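Local coordinates for protein enoyl-CoA hydratase/carnithine racemase (PDB 4NEK) that probably shifts the double bond of enoyl-CoA thioesters as a six-chain assembly with a crotonase-like fold, at residues 3-8 with 14-19; 37-42 with 51-56; 64-69 with 129-134. All blocks are in the same frame, centred on the assembly; numbering follows the deposited sequence.

Interaction 1 (3-8 with 14-19); sequences ELVLSH and QVVRMN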
ATOM      1  N   GLU C   3      -1.335  38.493  19.334  1.00 56.52           N
ATOM      2  CA  GLU C   3      -0.217  38.202  18.390  1.00 61.10           C
ATOM      3  C   GLU C   3      -0.011  36.672  18.302  1.00 50.29           C
ATOM      4  O   GLU C   3       0.895  36.101  17.641  1.00 49.38           O
ATOM      5  CB  GLU C   3       1.074  38.936  18.809  1.00 70.65           C
ATOM      6  CG  GLU C   3       0.950  40.495  18.806  1.00 84.93           C
ATOM      7  CD  GLU C   3       0.013  41.075  19.910  1.00 96.19           C
ATOM      8  OE1 GLU C   3       0.431  41.177  21.085  1.00 87.70           O
ATOM      9  OE2 GLU C   3      -1.168  41.450  19.627  1.00108.52           O
ATOM     10  N   LEU C   4      -0.943  36.019  18.949  1.00 40.54           N
ATOM     11  CA  LEU C   4      -1.063  34.600  18.925  1.00 36.02           C
ATOM     12  C   LEU C   4      -1.616  34.039  17.615  1.00 34.13           C
ATOM     13  O   LEU C   4      -1.495  32.858  17.386  1.00 30.84           O
ATOM     14  CB  LEU C   4      -1.956  34.188  20.057  1.00 36.30           C
ATOM     15  CG  LEU C   4      -1.392  34.492  21.449  1.00 33.78           C
ATOM     16  CD1 LEU C   4      -2.279  33.805  22.490  1.00 35.46           C
ATOM     17  CD2 LEU C   4       0.037  34.056  21.646  1.00 31.00           C
ATOM     18  N   VAL C   5      -2.191  34.890  16.764  1.00 31.81           N
ATOM     19  CA  VAL C   5      -2.626  34.490  15.445  1.00 31.19           C
ATOM     20  C   VAL C   5      -2.202  35.556  14.455  1.00 31.41           C
ATOM     21  O   VAL C   5      -2.541  36.695  14.644  1.00 38.34           O
ATOM     22  CB  VAL C   5      -4.159  34.376  15.392  1.00 28.65           C
ATOM     23  CG1 VAL C   5      -4.654  34.211  13.961  1.00 29.03           C
ATOM     24  CG2 VAL C   5      -4.635  33.234  16.252  1.00 29.71           C
ATOM     25  N   LEU C   6      -1.496  35.181  13.397  1.00 31.34           N
ATOM     26  CA  LEU C   6      -1.002  36.125  12.402  1.00 32.33           C
ATOM     27  C   LEU C   6      -1.741  35.872  11.133  1.00 33.85           C
ATOM     28  O   LEU C   6      -1.937  34.741  10.753  1.00 35.22           O
ATOM     29  CB  LEU C   6       0.478  35.908  12.133  1.00 31.78           C
ATOM     30  CG  LEU C   6       1.351  35.983  13.387  1.00 37.38           C
ATOM     31  CD1 LEU C   6       2.794  35.534  13.143  1.00 38.82           C
ATOM     32  CD2 LEU C   6       1.335  37.399  13.946  1.00 36.58           C
ATOM     33  N   SER C   7      -2.132  36.929  10.459  1.00 34.51           N
ATOM     34  CA  SER C   7      -2.847  36.788   9.239  1.00 35.41           C
ATOM     35  C   SER C   7      -2.402  37.845   8.258  1.00 36.68           C
ATOM     36  O   SER C   7      -2.211  38.970   8.629  1.00 38.70           O
ATOM     37  CB  SER C   7      -4.316  36.954   9.515  1.00 37.32           C
ATOM     38  OG  SER C   7      -5.033  36.633   8.352  1.00 42.40           O
ATOM     39  N   HIS C   8      -2.257  37.488   6.992  1.00 38.32           N
ATOM     40  CA  HIS C   8      -1.952  38.466   5.970  1.00 37.59           C
ATOM     41  C   HIS C   8      -2.250  37.871   4.607  1.00 36.25           C
ATOM     42  O   HIS C   8      -2.354  36.664   4.486  1.00 34.13           O
ATOM     43  CB  HIS C   8      -0.490  38.873   6.072  1.00 38.59           C
ATOM     44  CG  HIS C   8       0.453  37.811   5.631  1.00 42.96           C
ATOM     45  ND1 HIS C   8       0.913  37.726   4.336  1.00 46.36           N
ATOM     46  CD2 HIS C   8       1.023  36.784   6.304  1.00 43.49           C
ATOM     47  CE1 HIS C   8       1.748  36.704   4.234  1.00 46.05           C
ATOM     48  NE2 HIS C   8       1.838  36.122   5.415  1.00 46.50           N
ATOM     49  N   GLN C  14      -4.876  34.059   1.641  1.00 29.51           N
ATOM     50  CA  GLN C  14      -4.836  34.549   3.004  1.00 27.07           C
ATOM     51  C   GLN C  14      -4.177  33.555   3.934  1.00 26.63           C
ATOM     52  O   GLN C  14      -4.708  32.492   4.174  1.00 27.76           O
ATOM     53  CB  GLN C  14      -6.200  34.837   3.537  1.00 30.17           C
ATOM     54  CG  GLN C  14      -6.049  35.496   4.891  1.00 33.02           C
ATOM     55  CD  GLN C  14      -7.301  36.203   5.349  1.00 40.52           C
ATOM     56  OE1 GLN C  14      -7.982  36.853   4.570  1.00 51.03           O
ATOM     57  NE2 GLN C  14      -7.619  36.064   6.626  1.00 44.85           N
ATOM     58  N   VAL C  15      -3.011  33.919   4.438  1.00 25.72           N
ATOM     59  CA  VAL C  15      -2.241  33.083   5.289  1.00 26.08           C
ATOM     60  C   VAL C  15      -2.662  33.347   6.707  1.00 28.59           C
ATOM     61  O   VAL C  15      -2.769  34.497   7.122  1.00 33.16           O
ATOM     62  CB  VAL C  15      -0.776  33.432   5.170  1.00 27.10           C
ATOM     63  CG1 VAL C  15       0.054  32.555   6.096  1.00 29.35           C
ATOM     64  CG2 VAL C  15      -0.313  33.238   3.746  1.00 27.51           C
ATOM     65  N   VAL C  16      -2.960  32.287   7.429  1.00 26.82           N
ATOM     66  CA  VAL C  16      -3.461  32.366   8.797  1.00 27.04           C
ATOM     67  C   VAL C  16      -2.594  31.428   9.622  1.00 25.81           C
ATOM     68  O   VAL C  16      -2.619  30.241   9.392  1.00 27.26           O
ATOM     69  CB  VAL C  16      -4.915  31.889   8.848  1.00 25.41           C
ATOM     70  CG1 VAL C  16      -5.423  31.919  10.264  1.00 27.72           C
ATOM     71  CG2 VAL C  16      -5.803  32.760   7.961  1.00 25.14           C
ATOM     72  N   ARG C  17      -1.791  31.978  10.506  1.00 24.30           N
ATOM     73  CA  ARG C  17      -0.789  31.209  11.189  1.00 25.09           C
ATOM     74  C   ARG C  17      -1.015  31.236  12.702  1.00 29.22           C
ATOM     75  O   ARG C  17      -1.183  32.294  13.282  1.00 31.55           O
ATOM     76  CB  ARG C  17       0.598  31.759  10.906  1.00 22.95           C
ATOM     77  CG  ARG C  17       1.645  30.894  11.581  1.00 21.33           C
ATOM     78  CD  ARG C  17       3.025  31.499  11.527  1.00 20.97           C
ATOM     79  NE  ARG C  17       3.575  31.632  10.192  1.00 22.45           N
ATOM     80  CZ  ARG C  17       4.185  30.653   9.507  1.00 23.74           C
ATOM     81  NH1 ARG C  17       4.364  29.432  10.017  1.00 26.05           N
ATOM     82  NH2 ARG C  17       4.611  30.883   8.292  1.00 23.91           N
HETATM   83  N   MSE C  18      -1.042  30.064  13.333  1.00 31.97           N
HETATM   84  CA  MSE C  18      -1.140  29.983  14.776  1.00 32.31           C
HETATM   85  C   MSE C  18       0.236  30.188  15.308  1.00 32.49           C
HETATM   86  O   MSE C  18       1.199  29.614  14.812  1.00 29.01           O
HETATM   87  CB  MSE C  18      -1.695  28.657  15.208  1.00 33.44           C
HETATM   88  CG  MSE C  18      -3.136  28.533  14.702  1.00 38.84           C
HETATM   89 SE   MSE C  18      -3.832  26.694  15.049  1.00 47.31          SE
HETATM   90  CE  MSE C  18      -2.957  25.734  13.529  1.00 45.84           C
ATOM     91  N   ASN C  19       0.320  31.011  16.344  1.00 35.05           N
ATOM     92  CA  ASN C  19       1.589  31.512  16.816  1.00 34.61           C
ATOM     93  C   ASN C  19       1.695  31.583  18.339  1.00 33.22           C
ATOM     94  O   ASN C  19       1.828  32.634  18.912  1.00 32.27           O
ATOM     95  CB  ASN C  19       1.805  32.885  16.225  1.00 37.13           C
ATOM     96  CG  ASN C  19       3.211  33.412  16.480  1.00 37.31           C
ATOM     97  OD1 ASN C  19       4.183  32.675  16.421  1.00 39.69           O
ATOM     98  ND2 ASN C  19       3.313  34.683  16.754  1.00 37.37           N
TER
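Leu6 and Arg17 form an antiparallel hydrogen-bonded pair: Leu6 N reaches Arg17 O at 2.9 Å and Arg17 N returns to Leu6 O at 2.8 Å, both with N-H...O angles of 169°. His8 and Val15 repeat the pattern. The pairs Val5-Met18, with selenomethionine at 18, and Ser7-Val16 are non-hydrogen-bonded; CA-H...O contacts add to the amide bonds, Ser7 CA lying 3.1 Å from Val15 O, which also takes a weak bond from Ser7 OG. The strand axes, 4.7 Å apart, run antiparallel (170°), and since the strands are consecutive with a short turn between them they form a beta hairpin.

At the N-terminal end of residues 3-8, Asn19 contributes polar contacts from both backbone and side chain. Its N donates to Leu4 O at 2.8 Å, from above the carbonyl plane, while ND2 meets Glu3 O at 2.9 Å, nearly in line with that C=O. A chi1 of -171° places the amide within reach of Glu3 O, and Leu6 CD1 packs against its nitrogen at 3.7 Å.

Apolar contact is modest. Val15 CB sits over a face of the His8 ring, 4.1 Å from its centroid, in a CH-pi arrangement. Val5 and Val16 share the side that meets helix 29-44.

Arg17 NH1 bonds beyond the pair, to Gly55 O and Glu183. The chemistry implies a hairpin joined mainly by main-chain bonds, with Asn19 tying down its end.

Interaction 2 (37-42 with 51-56); sequences EAFAKG and FLILGS
Phe39 of the helix and Phe51 of the strand stack face to face, their centroids 4.3 Å apart and their planes at 19°. The overlap is displaced: Phe39 CD2 lies over the centre of the Phe51 ring, whereas Phe51 CD1 falls toward the rim of the Phe39 ring. Among the nearest carbons are Phe39 CE2 and Phe51 CG, 3.9 Å apart.

Packing is tight around the far end of Phe51. Its chi1 of -65° turns the ring to the helix, where it rests on the backbone, with CZ 3.6 Å from both Gly42 CA and Phe39 O. Having no side chain, Gly42 lets the aromatic ring come this near. Ala38 O, which also takes a weak hydrogen bond from Gln14 NE2, lies at the ring edge, near its plane, 3.8 Å from Phe51 CE1. Farther along the strand, Ile53 CD1 meets the edge of the Phe39 ring, 4.0 Å from CZ, so Phe39 has one residue over a face and another at its rim.

The solvent-facing side of the helix is loose by comparison. Glu37, Ala40 and Lys41 are exposed and touch nothing on the strand; Lys41 instead forms a salt bridge with Asp45. Leu52 and Leu54 leave the strand on its other side, toward helix 179-194.

With axes 10.7 Å apart and nearly antiparallel at 163°, helix and strand belong to a beta-alpha-beta unit. The chemistry implies cohesion by dispersion and aromatic stacking in a wholly buried layer, where Ala38 O and Phe39 O near Phe51 add at most weak polar attraction.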
ATOM      1  N   GLU C  37     -12.286  35.302  13.172  1.00 34.22           N
ATOM      2  CA  GLU C  37     -12.297  36.625  12.567  1.00 40.69           C
ATOM      3  C   GLU C  37     -11.570  36.584  11.244  1.00 36.66           C
ATOM      4  O   GLU C  37     -12.058  37.112  10.254  1.00 36.39           O
ATOM      5  CB  GLU C  37     -11.636  37.632  13.491  1.00 47.51           C
ATOM      6  CG  GLU C  37     -11.955  39.095  13.228  1.00 58.94           C
ATOM      7  CD  GLU C  37     -11.310  40.010  14.283  1.00 76.19           C
ATOM      8  OE1 GLU C  37     -10.057  40.056  14.347  1.00 87.31           O
ATOM      9  OE2 GLU C  37     -12.041  40.655  15.083  1.00 86.33           O
ATOM     10  N   ALA C  38     -10.394  35.969  11.236  1.00 31.62           N
ATOM     11  CA  ALA C  38      -9.632  35.849   9.989  1.00 32.24           C
ATOM     12  C   ALA C  38     -10.409  35.146   8.848  1.00 29.46           C
ATOM     13  O   ALA C  38     -10.305  35.553   7.706  1.00 28.43           O
ATOM     14  CB  ALA C  38      -8.335  35.137  10.254  1.00 32.87           C
ATOM     15  N   PHE C  39     -11.173  34.117   9.166  1.00 26.21           N
ATOM     16  CA  PHE C  39     -12.014  33.497   8.162  1.00 29.49           C
ATOM     17  C   PHE C  39     -13.119  34.386   7.689  1.00 29.79           C
ATOM     18  O   PHE C  39     -13.390  34.440   6.518  1.00 31.29           O
ATOM     19  CB  PHE C  39     -12.567  32.148   8.636  1.00 31.64           C
ATOM     20  CG  PHE C  39     -11.611  31.042   8.377  1.00 35.62           C
ATOM     21  CD1 PHE C  39     -10.492  30.871   9.204  1.00 39.26           C
ATOM     22  CD2 PHE C  39     -11.730  30.268   7.254  1.00 37.57           C
ATOM     23  CE1 PHE C  39      -9.546  29.900   8.943  1.00 41.21           C
ATOM     24  CE2 PHE C  39     -10.794  29.279   6.986  1.00 36.63           C
ATOM     25  CZ  PHE C  39      -9.695  29.106   7.826  1.00 40.25           C
ATOM     26  N   ALA C  40     -13.755  35.118   8.595  1.00 31.60           N
ATOM     27  CA  ALA C  40     -14.833  36.033   8.208  1.00 30.24           C
ATOM     28  C   ALA C  40     -14.281  37.133   7.298  1.00 29.78           C
ATOM     29  O   ALA C  40     -14.844  37.448   6.260  1.00 32.84           O
ATOM     30  CB  ALA C  40     -15.489  36.630   9.440  1.00 28.70           C
ATOM     31  N   LYS C  41     -13.133  37.668   7.641  1.00 31.13           N
ATOM     32  CA  LYS C  41     -12.543  38.674   6.791  1.00 35.05           C
ATOM     33  C   LYS C  41     -12.215  38.101   5.400  1.00 33.66           C
ATOM     34  O   LYS C  41     -12.597  38.668   4.372  1.00 32.82           O
ATOM     35  CB  LYS C  41     -11.319  39.260   7.485  1.00 40.84           C
ATOM     36  CG  LYS C  41     -10.357  39.889   6.497  1.00 57.20           C
ATOM     37  CD  LYS C  41      -8.946  40.240   7.001  1.00 67.44           C
ATOM     38  CE  LYS C  41      -7.822  39.992   5.964  1.00 66.10           C
ATOM     39  NZ  LYS C  41      -8.142  40.321   4.538  1.00 62.82           N
ATOM     40  N   GLY C  42     -11.533  36.955   5.370  1.00 30.61           N
ATOM     41  CA  GLY C  42     -11.119  36.368   4.123  1.00 28.77           C
ATOM     42  C   GLY C  42     -12.308  36.016   3.272  1.00 28.25           C
ATOM     43  O   GLY C  42     -12.296  36.199   2.068  1.00 29.20           O
ATOM     44  N   PHE C  51      -7.532  30.234   1.399  1.00 25.18           N
ATOM     45  CA  PHE C  51      -6.867  30.278   2.708  1.00 25.64           C
ATOM     46  C   PHE C  51      -5.757  29.270   2.820  1.00 25.81           C
ATOM     47  O   PHE C  51      -5.858  28.163   2.319  1.00 24.50           O
ATOM     48  CB  PHE C  51      -7.841  29.932   3.810  1.00 27.20           C
ATOM     49  CG  PHE C  51      -8.956  30.931   3.986  1.00 26.30           C
ATOM     50  CD1 PHE C  51      -8.789  32.001   4.819  1.00 26.49           C
ATOM     51  CD2 PHE C  51     -10.180  30.746   3.366  1.00 25.02           C
ATOM     52  CE1 PHE C  51      -9.816  32.917   4.996  1.00 28.22           C
ATOM     53  CE2 PHE C  51     -11.209  31.642   3.546  1.00 25.91           C
ATOM     54  CZ  PHE C  51     -11.028  32.745   4.339  1.00 26.82           C
ATOM     55  N   LEU C  52      -4.733  29.649   3.554  1.00 27.05           N
ATOM     56  CA  LEU C  52      -3.684  28.726   3.912  1.00 27.30           C
ATOM     57  C   LEU C  52      -3.432  28.785   5.425  1.00 27.30           C
ATOM     58  O   LEU C  52      -3.024  29.798   5.942  1.00 25.56           O
ATOM     59  CB  LEU C  52      -2.417  29.089   3.182  1.00 27.36           C
ATOM     60  CG  LEU C  52      -1.158  28.370   3.651  1.00 28.86           C
ATOM     61  CD1 LEU C  52      -1.315  26.884   3.436  1.00 29.78           C
ATOM     62  CD2 LEU C  52       0.039  28.836   2.869  1.00 30.09           C
ATOM     63  N   ILE C  53      -3.677  27.679   6.114  1.00 27.59           N
ATOM     64  CA  ILE C  53      -3.524  27.619   7.551  1.00 29.97           C
ATOM     65  C   ILE C  53      -2.260  26.927   7.937  1.00 27.67           C
ATOM     66  O   ILE C  53      -2.028  25.813   7.514  1.00 27.38           O
ATOM     67  CB  ILE C  53      -4.611  26.782   8.188  1.00 33.09           C
ATOM     68  CG1 ILE C  53      -5.965  27.274   7.766  1.00 38.34           C
ATOM     69  CG2 ILE C  53      -4.555  26.852   9.703  1.00 33.45           C
ATOM     70  CD1 ILE C  53      -6.994  26.217   8.070  1.00 43.54           C
ATOM     71  N   LEU C  54      -1.497  27.585   8.794  1.00 25.39           N
ATOM     72  CA  LEU C  54      -0.171  27.129   9.203  1.00 26.01           C
ATOM     73  C   LEU C  54      -0.032  27.145  10.713  1.00 25.58           C
ATOM     74  O   LEU C  54      -0.770  27.839  11.408  1.00 24.10           O
ATOM     75  CB  LEU C  54       0.904  28.088   8.684  1.00 25.56           C
ATOM     76  CG  LEU C  54       0.884  28.286   7.176  1.00 26.47           C
ATOM     77  CD1 LEU C  54       1.935  29.303   6.730  1.00 28.59           C
ATOM     78  CD2 LEU C  54       1.121  26.975   6.474  1.00 25.11           C
ATOM     79  N   GLY C  55       0.952  26.407  11.207  1.00 24.68           N
ATOM     80  CA  GLY C  55       1.311  26.483  12.604  1.00 23.34           C
ATOM     81  C   GLY C  55       2.683  27.084  12.810  1.00 22.03           C
ATOM     82  O   GLY C  55       3.137  27.946  12.061  1.00 18.49           O
ATOM     83  N   SER C  56       3.344  26.617  13.863  1.00 24.68           N
ATOM     84  CA  SER C  56       4.672  27.095  14.212  1.00 26.23           C
ATOM     85  C   SER C  56       5.655  26.367  13.319  1.00 28.55           C
ATOM     86  O   SER C  56       5.256  25.597  12.419  1.00 33.43           O
ATOM     87  CB  SER C  56       4.958  26.827  15.672  1.00 26.77           C
ATOM     88  OG  SER C  56       5.357  25.470  15.899  1.00 24.39           O
TER

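Interaction 3 (64-69 with 129-134); sequences NDLPDF and INLGIV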
ATOM      1  N   ASN C  64      -6.729  21.843  22.399  1.00 35.77           N
ATOM      2  CA  ASN C  64      -7.068  22.825  23.390  1.00 38.33           C
ATOM      3  C   ASN C  64      -6.115  22.827  24.540  1.00 35.61           C
ATOM      4  O   ASN C  64      -5.642  21.785  24.964  1.00 31.83           O
ATOM      5  CB  ASN C  64      -8.454  22.601  23.916  1.00 40.26           C
ATOM      6  CG  ASN C  64      -9.473  23.212  23.009  1.00 47.13           C
ATOM      7  OD1 ASN C  64      -9.623  24.438  22.952  1.00 53.53           O
ATOM      8  ND2 ASN C  64     -10.185  22.370  22.286  1.00 49.92           N
ATOM      9  N   ASP C  65      -5.845  24.023  25.043  1.00 34.34           N
ATOM     10  CA  ASP C  65      -5.111  24.162  26.276  1.00 34.21           C
ATOM     11  C   ASP C  65      -5.941  23.459  27.332  1.00 32.43           C
ATOM     12  O   ASP C  65      -7.126  23.754  27.493  1.00 32.34           O
ATOM     13  CB  ASP C  65      -4.840  25.668  26.555  1.00 40.94           C
ATOM     14  CG  ASP C  65      -4.079  25.891  27.921  1.00 43.82           C
ATOM     15  OD1 ASP C  65      -4.631  25.735  29.124  1.00 49.79           O
ATOM     16  OD2 ASP C  65      -2.868  26.196  27.736  1.00 45.70           O
ATOM     17  N   LEU C  66      -5.347  22.516  28.032  1.00 31.59           N
ATOM     18  CA  LEU C  66      -6.147  21.641  28.889  1.00 34.69           C
ATOM     19  C   LEU C  66      -6.737  22.330  30.149  1.00 32.59           C
ATOM     20  O   LEU C  66      -7.941  22.209  30.415  1.00 26.50           O
ATOM     21  CB  LEU C  66      -5.330  20.393  29.240  1.00 39.33           C
ATOM     22  CG  LEU C  66      -6.009  19.457  30.223  1.00 48.49           C
ATOM     23  CD1 LEU C  66      -7.264  18.858  29.592  1.00 49.21           C
ATOM     24  CD2 LEU C  66      -5.034  18.391  30.708  1.00 50.23           C
ATOM     25  N   PRO C  67      -5.913  23.091  30.896  1.00 32.56           N
ATOM     26  CA  PRO C  67      -6.455  23.872  32.007  1.00 32.07           C
ATOM     27  C   PRO C  67      -7.604  24.751  31.575  1.00 31.89           C
ATOM     28  O   PRO C  67      -8.657  24.756  32.199  1.00 32.47           O
ATOM     29  CB  PRO C  67      -5.285  24.746  32.416  1.00 33.88           C
ATOM     30  CG  PRO C  67      -4.078  23.955  32.049  1.00 35.34           C
ATOM     31  CD  PRO C  67      -4.440  23.132  30.850  1.00 33.87           C
ATOM     32  N   ASP C  68      -7.433  25.459  30.473  1.00 31.87           N
ATOM     33  CA  ASP C  68      -8.496  26.312  29.974  1.00 35.51           C
ATOM     34  C   ASP C  68      -9.767  25.521  29.645  1.00 36.41           C
ATOM     35  O   ASP C  68     -10.895  25.956  29.881  1.00 36.44           O
ATOM     36  CB  ASP C  68      -8.029  27.037  28.727  1.00 37.15           C
ATOM     37  CG  ASP C  68      -9.099  27.914  28.151  1.00 40.72           C
ATOM     38  OD1 ASP C  68      -9.230  29.042  28.615  1.00 49.39           O
ATOM     39  OD2 ASP C  68      -9.812  27.486  27.201  1.00 50.79           O
ATOM     40  N   PHE C  69      -9.560  24.387  29.017  1.00 37.06           N
ATOM     41  CA  PHE C  69     -10.648  23.563  28.532  1.00 37.36           C
ATOM     42  C   PHE C  69     -11.545  23.036  29.644  1.00 33.46           C
ATOM     43  O   PHE C  69     -12.761  22.926  29.495  1.00 30.87           O
ATOM     44  CB  PHE C  69     -10.044  22.377  27.786  1.00 39.70           C
ATOM     45  CG  PHE C  69     -11.044  21.339  27.490  1.00 44.49           C
ATOM     46  CD1 PHE C  69     -12.035  21.611  26.570  1.00 44.91           C
ATOM     47  CD2 PHE C  69     -11.084  20.148  28.220  1.00 42.84           C
ATOM     48  CE1 PHE C  69     -13.026  20.700  26.330  1.00 45.82           C
ATOM     49  CE2 PHE C  69     -12.065  19.217  27.971  1.00 43.16           C
ATOM     50  CZ  PHE C  69     -13.043  19.496  27.021  1.00 44.95           C
ATOM     51  N   ILE C 129     -11.990  10.338  24.300  1.00 24.28           N
ATOM     52  CA  ILE C 129     -12.391   9.289  25.198  1.00 24.29           C
ATOM     53  C   ILE C 129     -11.541   9.255  26.469  1.00 23.77           C
ATOM     54  O   ILE C 129     -12.062   8.954  27.545  1.00 24.78           O
ATOM     55  CB  ILE C 129     -12.354   7.905  24.519  1.00 24.21           C
ATOM     56  CG1 ILE C 129     -12.897   6.827  25.446  1.00 23.19           C
ATOM     57  CG2 ILE C 129     -10.937   7.513  24.118  1.00 24.72           C
ATOM     58  CD1 ILE C 129     -14.292   7.108  25.971  1.00 22.79           C
ATOM     59  N   ASN C 130     -10.254   9.528  26.363  1.00 24.32           N
ATOM     60  CA  ASN C 130      -9.398   9.514  27.559  1.00 27.06           C
ATOM     61  C   ASN C 130      -9.604  10.713  28.455  1.00 28.13           C
ATOM     62  O   ASN C 130      -9.080  10.728  29.545  1.00 28.46           O
ATOM     63  CB  ASN C 130      -7.917   9.466  27.205  1.00 28.31           C
ATOM     64  CG  ASN C 130      -7.520   8.203  26.474  1.00 30.83           C
ATOM     65  OD1 ASN C 130      -6.707   8.261  25.574  1.00 38.01           O
ATOM     66  ND2 ASN C 130      -8.167   7.107  26.759  1.00 32.61           N
ATOM     67  N   LEU C 131     -10.331  11.722  27.990  1.00 29.33           N
ATOM     68  CA  LEU C 131     -10.719  12.807  28.833  1.00 31.58           C
ATOM     69  C   LEU C 131     -12.163  12.705  29.282  1.00 31.02           C
ATOM     70  O   LEU C 131     -12.690  13.663  29.823  1.00 29.07           O
ATOM     71  CB  LEU C 131     -10.540  14.117  28.106  1.00 38.01           C
ATOM     72  CG  LEU C 131      -9.056  14.534  27.961  1.00 44.82           C
ATOM     73  CD1 LEU C 131      -8.805  15.476  26.773  1.00 49.44           C
ATOM     74  CD2 LEU C 131      -8.651  15.208  29.252  1.00 45.79           C
ATOM     75  N   GLY C 132     -12.826  11.582  29.044  1.00 27.47           N
ATOM     76  CA  GLY C 132     -14.248  11.473  29.357  1.00 27.73           C
ATOM     77  C   GLY C 132     -15.194  12.322  28.519  1.00 26.43           C
ATOM     78  O   GLY C 132     -16.291  12.688  28.951  1.00 29.06           O
ATOM     79  N   ILE C 133     -14.783  12.663  27.325  1.00 27.55           N
ATOM     80  CA  ILE C 133     -15.651  13.443  26.453  1.00 29.05           C
ATOM     81  C   ILE C 133     -15.818  12.795  25.085  1.00 29.04           C
ATOM     82  O   ILE C 133     -15.202  11.798  24.796  1.00 26.74           O
ATOM     83  CB  ILE C 133     -15.152  14.887  26.345  1.00 30.87           C
ATOM     84  CG1 ILE C 133     -13.748  14.928  25.754  1.00 32.52           C
ATOM     85  CG2 ILE C 133     -15.119  15.516  27.739  1.00 34.45           C
ATOM     86  CD1 ILE C 133     -13.217  16.340  25.547  1.00 30.95           C
ATOM     87  N   VAL C 134     -16.634  13.411  24.251  1.00 31.81           N
ATOM     88  CA  VAL C 134     -16.843  12.945  22.912  1.00 32.93           C
ATOM     89  C   VAL C 134     -16.132  13.815  21.871  1.00 35.83           C
ATOM     90  O   VAL C 134     -15.779  14.959  22.117  1.00 36.21           O
ATOM     91  CB  VAL C 134     -18.352  12.846  22.563  1.00 34.56           C
ATOM     92  CG1 VAL C 134     -19.056  11.989  23.605  1.00 33.93           C
ATOM     93  CG2 VAL C 134     -19.007  14.231  22.420  1.00 33.08           C
TER
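Leu66 and Phe69 carry the contact from residues 64-69, meeting Leu131 and Ile133 through purely apolar atoms. The segment opens with Asn64, whose OD1 is hydrogen-bonded to Tyr32 OH. Just before it comes the part of the chain that, by analogy with crotonase, probably supplies an oxyanion-hole amide. Asp65 then caps the short helix 66-69: its OD1 accepts from Asp68 N at 3.1 Å (N-H...O 167°), using the anti lone pair, while its OD2 is held in a salt bridge by Arg20.

At the first residue of the helix, Leu66 has CG anti to the backbone N (chi1 175°), which brings CD1 to Leu131 CD2 at 3.9 Å. These two side chains meet obliquely by single methyl groups, although their CA atoms are 9.9 Å apart. Asp68 faces elsewhere, its OD2 bonded to Trp72 NE1. Phe69, last of the segment, comes closer: its CZ is 3.5 Å from Ile133 CD1, a methyl that comes at a slant to the ring and also lies 3.9 Å from Phe69 CE2. Together the four residues bury only 140 Å², a point-like contact.

Trp72 of the same chain packs edge-to-face on Phe69, and Phe226 of the second subunit touches both Phe69 and Ile133. The contact thus bridges helix 66-69 and the loop between strand 123-125 and helix 139-147, at a place where a neighbouring subunit completes the packing.

In the fold
Along the chain the three contacts come in series. Interactions 1 and 2 have centres about 6 Å apart and share one mixed sheet: strand 13-18 pairs with outermost strand 5-10 on one side and parallel strand 50-54 on the other, while helix 29-44 connects strands 13-18 and 50-54 in a beta-alpha-beta unit. They touch directly, as in the backbone bond from Val16 to Leu52. Interaction 3 lies apart, its centre about 24 Å from each of the others, and joins the short helix 66-69 to the loop before helix 139-147. Two contacts thus build the edge of the main sheet and its helix; the third lies at a subunit boundary, where Phe226 of the second subunit packs.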